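Local coordinates for vivid PAS protein VVD (Neurospora crassa, PDB 3D72) that acts as a blue-light photoreceptor of the LOV/PAS class, binding flavin-adenine dinucleotide and, once activated by light, forming a rapidly exchanging dimer, at residues 27-32 / 127-132; 97-102 / 108-113. The protein carries 1 engineered substitution. One frame throughout, in Å; residues are numbered along the deposited sequence.

Contact 1 of 2, residues 27-32 / 127-132. With FAD (flavin-adenine dinucleotide), chain C.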
loop_
_atom_site.group_PDB
_atom_site.type_symbol
_atom_site.label_atom_id
_atom_site.label_comp_id
_atom_site.label_asym_id
_atom_site.label_seq_id
_atom_site.Cartn_x
_atom_site.Cartn_y
_atom_site.Cartn_z
ATOM N N VAL A 27 -4.565 -10.654 -13.023
ATOM C CA VAL A 27 -4.895 -9.452 -13.755
ATOM C C VAL A 27 -3.970 -8.340 -13.255
ATOM O O VAL A 27 -3.762 -8.192 -12.053
ATOM C CB VAL A 27 -6.434 -9.142 -13.649
ATOM C CG1 VAL A 27 -7.221 -10.454 -13.588
ATOM C CG2 VAL A 27 -6.741 -8.289 -12.425
ATOM N N GLU A 28 -3.377 -7.593 -14.185
ATOM C CA GLU A 28 -2.464 -6.518 -13.804
ATOM C C GLU A 28 -3.282 -5.272 -13.530
ATOM O O GLU A 28 -4.107 -4.868 -14.347
ATOM C CB GLU A 28 -1.451 -6.227 -14.911
ATOM C CG GLU A 28 -0.773 -7.449 -15.507
ATOM C CD GLU A 28 -1.438 -7.903 -16.792
ATOM O OE1 GLU A 28 -1.932 -7.030 -17.538
ATOM O OE2 GLU A 28 -1.460 -9.125 -17.061
ATOM N N LEU A 29 -3.041 -4.661 -12.382
ATOM C CA LEU A 29 -3.778 -3.475 -11.994
ATOM C C LEU A 29 -2.882 -2.253 -12.021
ATOM O O LEU A 29 -3.356 -1.129 -12.190
ATOM C CB LEU A 29 -4.336 -3.684 -10.586
ATOM C CG LEU A 29 -5.651 -3.033 -10.167
ATOM C CD1 LEU A 29 -6.761 -3.390 -11.142
ATOM C CD2 LEU A 29 -5.986 -3.523 -8.760
ATOM N N GLY A 30 -1.582 -2.481 -11.868
ATOM C CA GLY A 30 -0.644 -1.378 -11.831
ATOM C C GLY A 30 -0.736 -0.783 -10.437
ATOM O O GLY A 30 -1.512 -1.274 -9.617
ATOM N N PRO A 31 0.030 0.269 -10.126
ATOM C CA PRO A 31 -0.064 0.841 -8.778
ATOM C C PRO A 31 -1.436 1.437 -8.471
ATOM O O PRO A 31 -2.063 2.058 -9.328
ATOM C CB PRO A 31 1.049 1.892 -8.770
ATOM C CG PRO A 31 1.201 2.254 -10.225
ATOM C CD PRO A 31 1.065 0.941 -10.927
ATOM N N VAL A 32 -1.906 1.224 -7.245
ATOM C CA VAL A 32 -3.191 1.760 -6.818
ATOM C C VAL A 32 -3.028 2.345 -5.427
ATOM O O VAL A 32 -2.144 1.929 -4.681
ATOM C CB VAL A 32 -4.285 0.664 -6.761
ATOM C CG1 VAL A 32 -4.777 0.333 -8.168
ATOM C CG2 VAL A 32 -3.741 -0.582 -6.082
ATOM N N PHE A 127 -15.400 0.074 -16.021
ATOM C CA PHE A 127 -14.352 -0.932 -16.165
ATOM C C PHE A 127 -14.064 -1.334 -14.716
ATOM O O PHE A 127 -13.431 -0.591 -13.964
ATOM C CB PHE A 127 -13.105 -0.320 -16.811
ATOM C CG PHE A 127 -11.926 -1.254 -16.869
ATOM C CD1 PHE A 127 -10.672 -0.828 -16.436
ATOM C CD2 PHE A 127 -12.061 -2.551 -17.359
ATOM C CE1 PHE A 127 -9.571 -1.682 -16.478
ATOM C CE2 PHE A 127 -10.960 -3.416 -17.405
ATOM C CZ PHE A 127 -9.714 -2.973 -16.966
ATOM N N LEU A 128 -14.534 -2.517 -14.349
ATOM C CA LEU A 128 -14.424 -3.025 -12.990
ATOM C C LEU A 128 -13.426 -4.155 -12.760
ATOM O O LEU A 128 -13.368 -5.100 -13.530
ATOM C CB LEU A 128 -15.813 -3.496 -12.566
ATOM C CG LEU A 128 -16.017 -4.137 -11.200
ATOM C CD1 LEU A 128 -15.872 -3.093 -10.109
ATOM C CD2 LEU A 128 -17.405 -4.772 -11.173
ATOM N N THR A 129 -12.650 -4.049 -11.679
ATOM C CA THR A 129 -11.701 -5.086 -11.307
ATOM C C THR A 129 -11.991 -5.453 -9.854
ATOM O O THR A 129 -12.086 -4.570 -9.014
ATOM C CB THR A 129 -10.245 -4.593 -11.384
ATOM O OG1 THR A 129 -9.983 -4.066 -12.690
ATOM C CG2 THR A 129 -9.284 -5.749 -11.106
ATOM N N MET A 130 -12.155 -6.739 -9.565
ATOM C CA MET A 130 -12.415 -7.181 -8.187
ATOM C C MET A 130 -11.348 -8.178 -7.774
ATOM O O MET A 130 -11.094 -9.160 -8.477
ATOM C CB MET A 130 -13.796 -7.824 -8.087
ATOM C CG MET A 130 -14.943 -6.837 -8.225
ATOM S SD MET A 130 -16.539 -7.645 -8.462
ATOM C CE MET A 130 -16.430 -8.203 -10.149
ATOM N N ILE A 131 -10.724 -7.919 -6.627
ATOM C CA ILE A 131 -9.652 -8.765 -6.116
ATOM C C ILE A 131 -9.970 -9.199 -4.692
ATOM O O ILE A 131 -10.219 -8.347 -3.840
ATOM C CB ILE A 131 -8.315 -7.981 -6.070
ATOM C CG1 ILE A 131 -8.038 -7.320 -7.430
ATOM C CG2 ILE A 131 -7.179 -8.908 -5.685
ATOM C CD1 ILE A 131 -7.793 -8.301 -8.554
ATOM N N PRO A 132 -9.987 -10.519 -4.417
ATOM C CA PRO A 132 -10.282 -10.949 -3.047
ATOM C C PRO A 132 -9.161 -10.529 -2.111
ATOM O O PRO A 132 -7.994 -10.505 -2.499
ATOM C CB PRO A 132 -10.383 -12.463 -3.170
ATOM C CG PRO A 132 -9.406 -12.764 -4.252
ATOM C CD PRO A 132 -9.704 -11.685 -5.272
HETATM P PA FAD C . -27.311 -12.538 -9.896
HETATM O O1A FAD C . -28.243 -11.561 -9.269
HETATM O O2A FAD C . -27.443 -13.962 -9.508
HETATM O O5B FAD C . -27.434 -12.386 -11.471
HETATM C C5B FAD C . -26.696 -13.192 -12.412
HETATM C C4B FAD C . -27.284 -12.934 -13.796
HETATM O O4B FAD C . -26.585 -13.795 -14.714
HETATM C C3B FAD C . -28.792 -13.230 -13.938
HETATM O O3B FAD C . -29.549 -12.165 -14.452
HETATM C C2B FAD C . -28.877 -14.484 -14.801
HETATM O O2B FAD C . -29.928 -14.565 -15.729
HETATM C C1B FAD C . -27.496 -14.626 -15.446
HETATM N N9A FAD C . -26.946 -15.967 -15.393
HETATM C C8A FAD C . -26.666 -16.718 -14.286
HETATM N N7A FAD C . -26.184 -17.911 -14.547
HETATM C C5A FAD C . -26.170 -17.958 -15.930
HETATM C C6A FAD C . -25.749 -18.985 -16.849
HETATM N N6A FAD C . -25.290 -20.166 -16.423
HETATM N N1A FAD C . -25.849 -18.733 -18.185
HETATM C C2A FAD C . -26.324 -17.521 -18.585
HETATM N N3A FAD C . -26.736 -16.484 -17.820
HETATM C C4A FAD C . -26.630 -16.797 -16.457
HETATM N N1 FAD C . -21.331 -4.420 -9.992
HETATM C C2 FAD C . -21.553 -3.298 -10.724
HETATM O O2 FAD C . -22.440 -3.236 -11.595
HETATM N N3 FAD C . -20.748 -2.168 -10.514
HETATM C C4 FAD C . -19.722 -2.079 -9.572
HETATM O O4 FAD C . -19.055 -1.024 -9.473
HETATM C C4X FAD C . -19.490 -3.253 -8.825
HETATM N N5 FAD C . -18.480 -3.242 -7.845
HETATM C C5X FAD C . -18.277 -4.402 -7.118
HETATM C C6 FAD C . -17.256 -4.412 -6.118
HETATM C C7 FAD C . -17.023 -5.517 -5.334
HETATM C C7M FAD C . -15.887 -5.430 -4.305
HETATM C C8 FAD C . -17.833 -6.672 -5.464
HETATM C C8M FAD C . -17.646 -7.913 -4.614
HETATM C C9 FAD C . -18.865 -6.687 -6.471
HETATM C C9A FAD C . -19.110 -5.574 -7.294
HETATM N N10 FAD C . -20.134 -5.551 -8.326
HETATM C C10 FAD C . -20.341 -4.389 -9.037
HETATM C "C1'" FAD C . -20.986 -6.733 -8.635
HETATM C "C2'" FAD C . -22.251 -7.009 -7.860
HETATM O "O2'" FAD C . -22.033 -6.659 -6.489
HETATM C "C3'" FAD C . -22.607 -8.499 -8.076
HETATM O "O3'" FAD C . -21.537 -9.300 -7.577
HETATM C "C4'" FAD C . -22.834 -8.854 -9.584
HETATM O "O4'" FAD C . -23.974 -8.162 -10.059
HETATM C "C5'" FAD C . -23.009 -10.363 -9.825
HETATM O "O5'" FAD C . -23.654 -11.005 -8.715
HETATM P P FAD C . -25.229 -11.010 -8.518
HETATM O O1P FAD C . -25.457 -11.405 -7.126
HETATM O O2P FAD C . -25.811 -9.709 -8.931
HETATM O O3P FAD C . -25.826 -12.148 -9.479
#

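Contact 2 of 2, residues 97-102 / 108-113. With FAD (flavin-adenine dinucleotide), chain C.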
loop_
_atom_site.group_PDB
_atom_site.type_symbol
_atom_site.label_atom_id
_atom_site.label_comp_id
_atom_site.label_asym_id
_atom_site.label_seq_id
_atom_site.Cartn_x
_atom_site.Cartn_y
_atom_site.Cartn_z
ATOM N N ILE A 97 -22.818 -10.414 -15.906
ATOM C CA ILE A 97 -23.204 -10.546 -14.506
ATOM C C ILE A 97 -22.860 -11.925 -13.979
ATOM O O ILE A 97 -22.376 -12.054 -12.852
ATOM C CB ILE A 97 -24.708 -10.266 -14.319
ATOM C CG1 ILE A 97 -25.011 -8.851 -14.805
ATOM C CG2 ILE A 97 -25.075 -10.371 -12.843
ATOM C CD1 ILE A 97 -26.465 -8.456 -14.761
ATOM N N ASN A 98 -23.067 -12.934 -14.786
ATOM C CA ASN A 98 -22.752 -14.283 -14.342
ATOM C C ASN A 98 -21.243 -14.433 -14.148
ATOM O O ASN A 98 -20.794 -15.108 -13.224
ATOM C CB ASN A 98 -23.264 -15.315 -15.338
ATOM C CG ASN A 98 -23.070 -16.719 -14.846
ATOM O OD1 ASN A 98 -23.513 -17.076 -13.751
ATOM N ND2 ASN A 98 -22.395 -17.531 -15.644
ATOM N N THR A 99 -20.466 -13.786 -15.014
ATOM C CA THR A 99 -19.012 -13.836 -14.912
ATOM C C THR A 99 -18.556 -13.258 -13.571
ATOM O O THR A 99 -17.700 -13.823 -12.899
ATOM C CB THR A 99 -18.341 -13.058 -16.060
ATOM O OG1 THR A 99 -18.529 -13.774 -17.284
ATOM C CG2 THR A 99 -16.850 -12.887 -15.797
ATOM N N MET A 100 -19.137 -12.111 -13.182
ATOM C CA MET A 100 -18.784 -11.480 -11.913
ATOM C C MET A 100 -19.191 -12.368 -10.749
ATOM O O MET A 100 -18.415 -12.603 -9.826
ATOM C CB MET A 100 -19.501 -10.129 -11.756
ATOM C CG MET A 100 -19.024 -9.029 -12.693
ATOM S SD MET A 100 -19.744 -7.414 -12.291
ATOM C CE MET A 100 -21.365 -7.580 -12.946
ATOM N N ARG A 101 -20.423 -12.854 -10.803
ATOM C CA ARG A 101 -20.957 -13.694 -9.747
ATOM C C ARG A 101 -20.096 -14.928 -9.486
ATOM O O ARG A 101 -19.755 -15.225 -8.336
ATOM C CB ARG A 101 -22.379 -14.120 -10.102
ATOM C CG ARG A 101 -23.202 -14.531 -8.906
ATOM C CD ARG A 101 -24.130 -15.655 -9.279
ATOM N NE ARG A 101 -23.439 -16.614 -10.133
ATOM C CZ ARG A 101 -23.878 -17.837 -10.399
ATOM N NH1 ARG A 101 -23.180 -18.639 -11.194
ATOM N NH2 ARG A 101 -25.005 -18.265 -9.850
ATOM N N LYS A 102 -19.728 -15.641 -10.546
ATOM C CA LYS A 102 -18.920 -16.844 -10.374
ATOM C C LYS A 102 -17.529 -16.568 -9.828
ATOM O O LYS A 102 -17.035 -17.316 -8.987
ATOM C CB LYS A 102 -18.844 -17.625 -11.690
ATOM C CG LYS A 102 -20.190 -18.207 -12.100
ATOM C CD LYS A 102 -20.079 -19.188 -13.249
ATOM C CE LYS A 102 -19.738 -18.490 -14.547
ATOM N NZ LYS A 102 -19.722 -19.450 -15.690
ATOM N N ALA A 108 -11.945 -15.667 -7.109
ATOM C CA ALA A 108 -11.086 -15.549 -8.282
ATOM C C ALA A 108 -11.107 -14.096 -8.733
ATOM O O ALA A 108 -12.152 -13.449 -8.685
ATOM C CB ALA A 108 -11.600 -16.453 -9.408
ATOM N N GLU A 109 -9.954 -13.583 -9.157
ATOM C CA GLU A 109 -9.850 -12.207 -9.638
ATOM C C GLU A 109 -10.620 -12.092 -10.943
ATOM O O GLU A 109 -10.655 -13.030 -11.736
ATOM C CB GLU A 109 -8.384 -11.834 -9.886
ATOM C CG GLU A 109 -7.513 -12.013 -8.663
ATOM C CD GLU A 109 -6.049 -11.673 -8.895
ATOM O OE1 GLU A 109 -5.251 -11.908 -7.976
ATOM O OE2 GLU A 109 -5.696 -11.175 -9.981
ATOM N N VAL A 110 -11.237 -10.943 -11.171
ATOM C CA VAL A 110 -11.993 -10.756 -12.399
ATOM C C VAL A 110 -11.981 -9.297 -12.832
ATOM O O VAL A 110 -11.876 -8.386 -12.010
ATOM C CB VAL A 110 -13.449 -11.250 -12.224
ATOM C CG1 VAL A 110 -14.204 -10.334 -11.284
ATOM C CG2 VAL A 110 -14.143 -11.342 -13.577
ATOM N N GLN A 111 -12.083 -9.084 -14.139
ATOM C CA GLN A 111 -12.079 -7.749 -14.694
ATOM C C GLN A 111 -13.121 -7.755 -15.802
ATOM O O GLN A 111 -13.093 -8.618 -16.677
ATOM C CB GLN A 111 -10.686 -7.448 -15.246
ATOM C CG GLN A 111 -10.365 -5.995 -15.454
ATOM C CD GLN A 111 -8.865 -5.772 -15.607
ATOM O OE1 GLN A 111 -8.212 -5.184 -14.739
ATOM N NE2 GLN A 111 -8.310 -6.262 -16.709
ATOM N N VAL A 112 -14.052 -6.810 -15.749
ATOM C CA VAL A 112 -15.106 -6.739 -16.754
ATOM C C VAL A 112 -15.533 -5.313 -17.042
ATOM O O VAL A 112 -15.164 -4.386 -16.332
ATOM C CB VAL A 112 -16.378 -7.512 -16.302
ATOM C CG1 VAL A 112 -16.029 -8.946 -15.943
ATOM C CG2 VAL A 112 -17.030 -6.801 -15.119
ATOM N N GLU A 113 -16.274 -5.141 -18.134
ATOM C CA GLU A 113 -16.837 -3.848 -18.470
ATOM C C GLU A 113 -18.326 -4.080 -18.256
ATOM O O GLU A 113 -18.896 -5.025 -18.804
ATOM C CB GLU A 113 -16.578 -3.464 -19.926
ATOM C CG GLU A 113 -15.170 -2.989 -20.206
ATOM C CD GLU A 113 -15.126 -2.071 -21.404
ATOM O OE1 GLU A 113 -15.835 -2.370 -22.385
ATOM O OE2 GLU A 113 -14.392 -1.061 -21.367
HETATM P PA FAD C . -27.311 -12.538 -9.896
HETATM O O1A FAD C . -28.243 -11.561 -9.269
HETATM O O2A FAD C . -27.443 -13.962 -9.508
HETATM O O5B FAD C . -27.434 -12.386 -11.471
HETATM C C5B FAD C . -26.696 -13.192 -12.412
HETATM C C4B FAD C . -27.284 -12.934 -13.796
HETATM O O4B FAD C . -26.585 -13.795 -14.714
HETATM C C3B FAD C . -28.792 -13.230 -13.938
HETATM O O3B FAD C . -29.549 -12.165 -14.452
HETATM C C2B FAD C . -28.877 -14.484 -14.801
HETATM O O2B FAD C . -29.928 -14.565 -15.729
HETATM C C1B FAD C . -27.496 -14.626 -15.446
HETATM N N9A FAD C . -26.946 -15.967 -15.393
HETATM C C8A FAD C . -26.666 -16.718 -14.286
HETATM N N7A FAD C . -26.184 -17.911 -14.547
HETATM C C5A FAD C . -26.170 -17.958 -15.930
HETATM C C6A FAD C . -25.749 -18.985 -16.849
HETATM N N6A FAD C . -25.290 -20.166 -16.423
HETATM N N1A FAD C . -25.849 -18.733 -18.185
HETATM C C2A FAD C . -26.324 -17.521 -18.585
HETATM N N3A FAD C . -26.736 -16.484 -17.820
HETATM C C4A FAD C . -26.630 -16.797 -16.457
HETATM N N1 FAD C . -21.331 -4.420 -9.992
HETATM C C2 FAD C . -21.553 -3.298 -10.724
HETATM O O2 FAD C . -22.440 -3.236 -11.595
HETATM N N3 FAD C . -20.748 -2.168 -10.514
HETATM C C4 FAD C . -19.722 -2.079 -9.572
HETATM O O4 FAD C . -19.055 -1.024 -9.473
HETATM C C4X FAD C . -19.490 -3.253 -8.825
HETATM N N5 FAD C . -18.480 -3.242 -7.845
HETATM C C5X FAD C . -18.277 -4.402 -7.118
HETATM C C6 FAD C . -17.256 -4.412 -6.118
HETATM C C7 FAD C . -17.023 -5.517 -5.334
HETATM C C7M FAD C . -15.887 -5.430 -4.305
HETATM C C8 FAD C . -17.833 -6.672 -5.464
HETATM C C8M FAD C . -17.646 -7.913 -4.614
HETATM C C9 FAD C . -18.865 -6.687 -6.471
HETATM C C9A FAD C . -19.110 -5.574 -7.294
HETATM N N10 FAD C . -20.134 -5.551 -8.326
HETATM C C10 FAD C . -20.341 -4.389 -9.037
HETATM C "C1'" FAD C . -20.986 -6.733 -8.635
HETATM C "C2'" FAD C . -22.251 -7.009 -7.860
HETATM O "O2'" FAD C . -22.033 -6.659 -6.489
HETATM C "C3'" FAD C . -22.607 -8.499 -8.076
HETATM O "O3'" FAD C . -21.537 -9.300 -7.577
HETATM C "C4'" FAD C . -22.834 -8.854 -9.584
HETATM O "O4'" FAD C . -23.974 -8.162 -10.059
HETATM C "C5'" FAD C . -23.009 -10.363 -9.825
HETATM O "O5'" FAD C . -23.654 -11.005 -8.715
HETATM P P FAD C . -25.229 -11.010 -8.518
HETATM O O1P FAD C . -25.457 -11.405 -7.126
HETATM O O2P FAD C . -25.811 -9.709 -8.931
HETATM O O3P FAD C . -25.826 -12.148 -9.479
#

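Contact 1 of 2, residues 27-32 / 127-132
Thr129 OG1 hydrogen-bonds to OE1 of Gln111 on the neighbouring strand 110-117, and CD1 of Leu29 lies 3.6 Å from this same Thr129 OG1. With chi1 at -55° the hydroxyl stands anti to the carbonyl carbon while CG2 stands anti to the backbone N, turning the methyl to the loop. Leu29 runs alongside Thr129, the two side chains pointing in opposing senses, and Leu29 CD1 comes to 3.5 Å from Thr129 CG2, tighter than ordinary van der Waals contact. Two residues earlier in the loop, Val27 meets the strand tip to tip: its CG2 is 3.8 Å from Thr129 CG2 and 4.0 Å from Ile131 CD1. Thr129 CG2 is thus touched by both loop residues. Leu29 also packs on Phe146 of strand 140-146, and Val27 on the side chain of Gln111. The loop belongs to the N-terminal part of the chain, after helix 12-21, and lies over one face of the antiparallel sheet of the PAS fold, consistent with the N-terminal cap known for VVD. Farther along the loop, Pro31 packs against Asn21 of the second subunit, and Val32 O accepts a hydrogen bond from that Asn21. Leu128 and Met130 point the other way, to the flavin. Met130 is bent at chi3 and sets SD over one face of the isoalloxazine, 3.2 Å from FAD C9. On the same face Leu128 CD1 lies 3.5 Å from FAD N5, and Leu128 CD2 is 3.5 Å from FAD C4X.

Contact 2 of 2, residues 97-102 / 108-113
Helix 97-102 runs nearly antiparallel to strand 110-113, their axes approaching to 8.9 Å with an angle of 160° between directions, and Met100 and Val110 hold the nearest CA atoms. Thr99 meets the strand through its methyl: CG2 lies 3.8 Å from Val110 CG2, where the two side chains cross obliquely, and 4.0 Å from Val112 CG1, where they run alongside each other in opposing senses. Its chi1 of -71° puts that methyl anti to the backbone N and leaves OG1 to hydrogen-bond back to Asn95 O, one turn earlier in the helix. Met100 lies across Val112, its CG 3.9 Å from Val112 CG2. That valine methyl sits between its own backbone N and carbonyl carbon (chi1 -55°) and is also 4.0 Å from Met100 SD. Beyond this point the methionine bends at chi3 and reaches the ribityl chain of the cofactor: Met100 SD is 3.9 Å from FAD C1' and Met100 CE 3.9 Å from FAD C4'. In this PAS fold the helix leads through a short turn into strand 110-117, an outer strand of the sheet, and so folds back along it. Its other side faces the rest of FAD: Ile97 CG2 approaches ribose-side C5B at 3.3 Å, and the aliphatic part of Arg101 lies along the pyrophosphate linkage. Methyl, methylene and thioether groups make up the join between helix and strand, so it rests on shape and dispersion, with the threonine hydroxyl already engaged within the helix.

Contacts 1 and 2, with centres about 12 Å apart, each contribute one of two neighbouring strands of one antiparallel sheet. In the sequence, contact 2 falls wholly between the two segments of contact 1. The strands are joined by a probable hydrogen bond of 2.8 Å from Leu128 N to Val112 O, while Phe127 packs on Gln111. Both contacts reach FAD, but at different parts: strand 127-132 lies against the isoalloxazine, whereas helix 97-102 follows the ribityl chain, phosphates and adenosine. Met100 also packs on Leu128 and Met130, joining the two linings. Loop 27-32 lies beyond the sheet from the flavin, with strand 127-132 between them.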